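PDB 4N5H: Esterase/lipase from Lactobacillus rhamnosus, which probably hydrolyses carboxylic esters, and may transfer acyl groups, as a serine esterase of the alpha/beta hydrolase fold. Local coordinates for residues M66-I72 with G96-M102; H139-T143 with M297-F301. The protein carries 1 engineered substitution. Numbering follows the deposited sequence.

Contact 1: M66-I72 with G96-M102; sequences MPTVIDI and GYAVMGM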
loop_
_atom_site.group_PDB
_atom_site.type_symbol
_atom_site.label_atom_id
_atom_site.label_comp_id
_atom_site.label_asym_id
_atom_site.label_seq_id
_atom_site.Cartn_x
_atom_site.Cartn_y
_atom_site.Cartn_z
ATOM N N MET A 66 -2.533 12.549 29.364
ATOM C CA MET A 66 -1.155 12.175 29.318
ATOM C C MET A 66 -0.283 13.422 29.136
ATOM O O MET A 66 -0.740 14.395 28.574
ATOM C CB MET A 66 -0.956 11.260 28.113
ATOM C CG MET A 66 -1.730 9.956 28.357
ATOM S SD MET A 66 -1.799 9.107 26.814
ATOM C CE MET A 66 -3.075 9.931 26.100
ATOM N N PRO A 67 0.964 13.430 29.651
ATOM C CA PRO A 67 1.832 14.530 29.420
ATOM C C PRO A 67 1.965 14.829 27.903
ATOM O O PRO A 67 1.920 13.873 27.091
ATOM C CB PRO A 67 3.150 14.136 30.080
ATOM C CG PRO A 67 2.748 13.055 31.059
ATOM C CD PRO A 67 1.621 12.338 30.392
ATOM N N THR A 68 2.177 16.087 27.607
ATOM C CA THR A 68 2.147 16.587 26.246
ATOM C C THR A 68 3.511 16.721 25.612
ATOM O O THR A 68 4.451 17.272 26.234
ATOM C CB THR A 68 1.434 17.920 26.247
ATOM O OG1 THR A 68 0.035 17.752 26.605
ATOM C CG2 THR A 68 1.455 18.603 24.856
ATOM N N VAL A 69 3.625 16.345 24.332
ATOM C CA VAL A 69 4.778 16.705 23.564
ATOM C C VAL A 69 4.220 17.495 22.340
ATOM O O VAL A 69 3.231 17.032 21.682
ATOM C CB VAL A 69 5.519 15.484 23.051
ATOM C CG1 VAL A 69 6.718 15.928 22.243
ATOM C CG2 VAL A 69 5.984 14.574 24.206
ATOM N N ILE A 70 4.889 18.614 22.016
ATOM C CA ILE A 70 4.533 19.417 20.859
ATOM C C ILE A 70 5.789 19.494 19.982
ATOM O O ILE A 70 6.903 19.865 20.436
ATOM C CB ILE A 70 4.192 20.801 21.273
ATOM C CG1 ILE A 70 2.926 20.791 22.117
ATOM C CG2 ILE A 70 3.960 21.682 20.032
ATOM C CD1 ILE A 70 2.553 22.079 22.779
ATOM N N ASP A 71 5.644 18.990 18.764
ATOM C CA ASP A 71 6.719 18.880 17.790
ATOM C C ASP A 71 6.620 19.880 16.627
ATOM O O ASP A 71 5.568 20.008 15.979
ATOM C CB ASP A 71 6.713 17.476 17.163
ATOM C CG ASP A 71 7.942 17.242 16.316
ATOM O OD1 ASP A 71 9.028 17.462 16.826
ATOM O OD2 ASP A 71 7.808 16.839 15.108
ATOM N N ILE A 72 7.742 20.550 16.394
ATOM C CA ILE A 72 7.893 21.513 15.283
ATOM C C ILE A 72 8.911 20.904 14.331
ATOM O O ILE A 72 10.117 20.847 14.588
ATOM C CB ILE A 72 8.371 22.875 15.731
ATOM C CG1 ILE A 72 7.475 23.420 16.821
ATOM C CG2 ILE A 72 8.471 23.821 14.514
ATOM C CD1 ILE A 72 8.037 24.707 17.459
ATOM N N GLY A 96 3.506 6.709 25.927
ATOM C CA GLY A 96 2.529 7.176 26.856
ATOM C C GLY A 96 2.295 8.683 26.910
ATOM O O GLY A 96 2.045 9.284 27.992
ATOM N N TYR A 97 2.492 9.342 25.765
ATOM C CA TYR A 97 2.431 10.788 25.667
ATOM C C TYR A 97 1.372 11.179 24.618
ATOM O O TYR A 97 1.158 10.462 23.657
ATOM C CB TYR A 97 3.774 11.416 25.219
ATOM C CG TYR A 97 4.829 11.198 26.282
ATOM C CD1 TYR A 97 5.490 9.975 26.302
ATOM C CD2 TYR A 97 5.028 12.085 27.340
ATOM C CE1 TYR A 97 6.341 9.645 27.354
ATOM C CE2 TYR A 97 5.943 11.780 28.389
ATOM C CZ TYR A 97 6.587 10.571 28.371
ATOM O OH TYR A 97 7.522 10.247 29.380
ATOM N N ALA A 98 0.723 12.306 24.847
ATOM C CA ALA A 98 -0.196 12.928 23.910
ATOM C C ALA A 98 0.668 13.897 23.102
ATOM O O ALA A 98 1.337 14.783 23.618
ATOM C CB ALA A 98 -1.291 13.670 24.618
ATOM N N VAL A 99 0.692 13.713 21.789
ATOM C CA VAL A 99 1.622 14.465 20.935
ATOM C C VAL A 99 0.854 15.251 19.883
ATOM O O VAL A 99 -0.069 14.753 19.181
ATOM C CB VAL A 99 2.620 13.487 20.241
ATOM C CG1 VAL A 99 3.631 14.167 19.383
ATOM C CG2 VAL A 99 3.272 12.544 21.289
ATOM N N MET A 100 1.274 16.484 19.691
ATOM C CA MET A 100 0.743 17.321 18.646
ATOM C C MET A 100 1.882 17.736 17.749
ATOM O O MET A 100 2.976 18.118 18.212
ATOM C CB MET A 100 0.016 18.576 19.281
ATOM C CG MET A 100 -0.522 19.486 18.198
ATOM S SD MET A 100 0.520 20.761 17.462
ATOM C CE MET A 100 0.307 22.032 18.649
ATOM N N GLY A 101 1.648 17.664 16.450
ATOM C CA GLY A 101 2.591 18.219 15.468
ATOM C C GLY A 101 1.851 19.042 14.420
ATOM O O GLY A 101 0.871 18.593 13.889
ATOM N N MET A 102 2.354 20.249 14.134
ATOM C CA MET A 102 1.672 21.190 13.286
ATOM C C MET A 102 2.389 21.399 11.973
ATOM O O MET A 102 3.590 21.270 11.887
ATOM C CB MET A 102 1.433 22.527 14.001
ATOM C CG MET A 102 2.592 23.480 14.015
ATOM S SD MET A 102 4.106 22.879 14.837
ATOM C CE MET A 102 3.610 22.786 16.559
HETATM O O HOH W 1 5.549 20.035 13.277
#

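Contact 2: H139-T143 with M297-F301; sequences HVLLT and MLRTF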
loop_
_atom_site.group_PDB
_atom_site.type_symbol
_atom_site.label_atom_id
_atom_site.label_comp_id
_atom_site.label_asym_id
_atom_site.label_seq_id
_atom_site.Cartn_x
_atom_site.Cartn_y
_atom_site.Cartn_z
ATOM N N HIS A 139 2.188 19.714 31.907
ATOM C CA HIS A 139 3.467 19.129 31.659
ATOM C C HIS A 139 3.619 19.056 30.156
ATOM O O HIS A 139 3.041 18.150 29.537
ATOM C CB HIS A 139 3.514 17.774 32.224
ATOM C CG HIS A 139 3.228 17.710 33.709
ATOM N ND1 HIS A 139 2.033 17.208 34.184
ATOM C CD2 HIS A 139 3.896 18.184 34.804
ATOM C CE1 HIS A 139 1.965 17.344 35.502
ATOM N NE2 HIS A 139 3.103 17.877 35.911
ATOM N N VAL A 140 4.485 19.946 29.632
ATOM C CA VAL A 140 4.600 20.158 28.169
ATOM C C VAL A 140 6.066 20.110 27.783
ATOM O O VAL A 140 6.889 20.917 28.214
ATOM C CB VAL A 140 3.965 21.440 27.676
ATOM C CG1 VAL A 140 4.110 21.613 26.140
ATOM C CG2 VAL A 140 2.481 21.468 28.063
ATOM N N LEU A 141 6.381 19.213 26.849
ATOM C CA LEU A 141 7.685 19.157 26.213
ATOM C C LEU A 141 7.556 19.784 24.786
ATOM O O LEU A 141 6.766 19.266 23.989
ATOM C CB LEU A 141 8.153 17.747 26.055
ATOM C CG LEU A 141 9.380 17.438 25.194
ATOM C CD1 LEU A 141 10.568 18.272 25.549
ATOM C CD2 LEU A 141 9.736 15.966 25.188
ATOM N N LEU A 142 8.279 20.853 24.521
ATOM C CA LEU A 142 8.350 21.479 23.208
ATOM C C LEU A 142 9.613 20.985 22.533
ATOM O O LEU A 142 10.718 21.093 23.154
ATOM C CB LEU A 142 8.391 22.950 23.322
ATOM C CG LEU A 142 8.447 23.721 21.995
ATOM C CD1 LEU A 142 7.200 23.521 21.181
ATOM C CD2 LEU A 142 8.724 25.186 22.244
ATOM N N THR A 143 9.515 20.430 21.313
ATOM C CA THR A 143 10.688 19.929 20.616
ATOM C C THR A 143 10.635 20.301 19.181
ATOM O O THR A 143 9.548 20.493 18.664
ATOM C CB THR A 143 10.902 18.463 20.817
ATOM O OG1 THR A 143 12.209 18.120 20.380
ATOM C CG2 THR A 143 9.902 17.691 20.037
ATOM N N MET A 297 15.471 11.944 26.412
ATOM C CA MET A 297 14.621 13.151 26.349
ATOM C C MET A 297 13.348 13.030 27.167
ATOM O O MET A 297 13.024 13.950 27.970
ATOM C CB MET A 297 14.353 13.511 24.912
ATOM C CG MET A 297 13.461 14.733 24.745
ATOM S SD MET A 297 12.972 15.068 23.038
ATOM C CE MET A 297 11.773 13.710 22.733
ATOM N N LEU A 298 12.620 11.941 26.991
ATOM C CA LEU A 298 11.324 11.763 27.675
ATOM C C LEU A 298 11.587 11.607 29.184
ATOM O O LEU A 298 10.796 12.153 30.009
ATOM C CB LEU A 298 10.535 10.583 27.139
ATOM C CG LEU A 298 10.065 10.849 25.689
ATOM C CD1 LEU A 298 9.491 9.516 25.187
ATOM C CD2 LEU A 298 9.037 11.972 25.572
ATOM N N ARG A 299 12.687 10.946 29.519
ATOM C CA ARG A 299 13.007 10.819 30.972
ATOM C C ARG A 299 13.427 12.147 31.610
ATOM O O ARG A 299 13.092 12.376 32.801
ATOM C CB ARG A 299 14.046 9.762 31.240
ATOM C CG ARG A 299 13.606 8.340 30.951
ATOM C CD ARG A 299 12.296 7.902 31.603
ATOM N NE ARG A 299 10.988 8.210 30.921
ATOM C CZ ARG A 299 10.463 7.485 29.948
ATOM N NH1 ARG A 299 11.175 6.420 29.484
ATOM N NH2 ARG A 299 9.274 7.761 29.408
ATOM N N THR A 300 14.120 13.023 30.884
ATOM C CA THR A 300 14.465 14.320 31.372
ATOM C C THR A 300 13.171 15.085 31.616
ATOM O O THR A 300 13.001 15.777 32.679
ATOM C CB THR A 300 15.358 15.021 30.367
ATOM O OG1 THR A 300 16.530 14.234 30.188
ATOM C CG2 THR A 300 15.747 16.458 30.797
ATOM N N PHE A 301 12.272 15.015 30.633
ATOM C CA PHE A 301 10.952 15.672 30.724
ATOM C C PHE A 301 10.207 15.188 31.960
ATOM O O PHE A 301 9.651 15.967 32.711
ATOM C CB PHE A 301 10.170 15.364 29.417
ATOM C CG PHE A 301 8.734 15.779 29.386
ATOM C CD1 PHE A 301 8.308 16.964 29.941
ATOM C CD2 PHE A 301 7.815 15.033 28.643
ATOM C CE1 PHE A 301 6.995 17.350 29.803
ATOM C CE2 PHE A 301 6.469 15.431 28.496
ATOM C CZ PHE A 301 6.061 16.581 29.126
#

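Contact 1: M66-I72 with G96-M102
Parallel strands one step apart in the chain are usually joined by a helix, and the beta-alpha-beta unit of strand 66-72, helix 86-94 and strand 98-102 is a worked example from the central sheet of an alpha/beta hydrolase. The two strand axes approach to 4.7 Å and cross at -18°. Met66 makes no hydrogen bond to 96-102, its backbone bonding to Gly134 and Asp136 instead; its CB rests 3.6 Å from Gly96 O. Gly96, just past the helix, has the positive phi (102°) that favours glycine. Pro67 has no amide hydrogen to give, yet its O accepts Ala98 N at 3.0 Å, while its CB packs 3.9 Å from Tyr97 CD2. Thr68 faces the same side as Ala98, and its hydroxyl bonds to Asp136 O. Val69 then uses both backbone polar atoms on this neighbour, Val69 N to Ala98 O at 2.9 Å and Val69 O to Met100 N at 2.8 Å, the parallel ladder in which one residue binds two flanking its partner, here Val99. Ile70 pairs through its backbone with Leu141 of strand 140-145 instead; its CG2 meets Met100 CE at 3.9 Å and Met102 CE at 3.7 Å, with Leu123 and Leu126 of helix 112-129 packing on Ile70. Asp71 lies opposite Gly101, with its N bonded to Met100 O at 2.9 Å and its carboxylate held by Asn85. Ile72 CG1 lies 3.9 Å from Met102 CE. Beyond the last direct rung a water takes over, donating to Asp71 O and to Met102 O, each at 2.7 Å.

Contact 2: H139-T143 with M297-F301
Where a helix lies on a beta sheet, side chains rather than backbone hydrogen bonds usually make the join, and the packing of helix 288-311 on strand 140-145 illustrates the rule within the alpha/beta hydrolase fold. The helix segment runs at 141° to the strand, the axes approaching to 9.8 Å. Met297 comes first along it: its CE touches Leu141 CD2 at 3.9 Å, and its SD lies 4.1 Å from Thr143 OG1, a hydroxyl already bonded to Ala181 O on the next strand. The CA-to-CB bond of Leu298 points sideways, but its CD2 lies 4.1 Å from Leu141 CD2, and it also packs against Leu92 of helix 86-94. One turn after Met297, Phe301 returns to the same side of the helix, its N bonded to Met297 O at 3.0 Å. Leu141 CB sits over one face of the Phe301 ring, 3.6 Å from its centroid and 5° off the normal, a nearly ideal CH-pi contact. At the ring edge, Phe301 CZ comes 3.4 Å from His139 O, while the imidazole of His139 bonds to Asp136 and Asp309. Strand 140-145 leads into a GxSxG sequence around Ser146, consistent with a nucleophile elbow. With no hydrogen bond between the two segments, the join rests on dispersion and shape, which leaves the strand's backbone polar groups available for its neighbours in the sheet.

After an N-terminal helix and two strands, the chain lays down strand 66-72, passes through helix 86-94 and closes contact 1 at strand 98-102, a short crossover. Contact 2 opens only later, at 139-143, and closes after 153 intervening residues, when helix 288-311 returns from the C-terminal part of the chain. The two loops are therefore in series, neither nesting nor crossing. They meet in space through strand 66-72, which lies between strands 98-102 and 140-145: Ile70 N and Leu141 O, like Leu141 N and Thr68 O, are 2.8 Å apart, probable hydrogen bonds. Phe301 CZ also reaches Thr68 O at 3.4 Å, so the late helix touches both central strands.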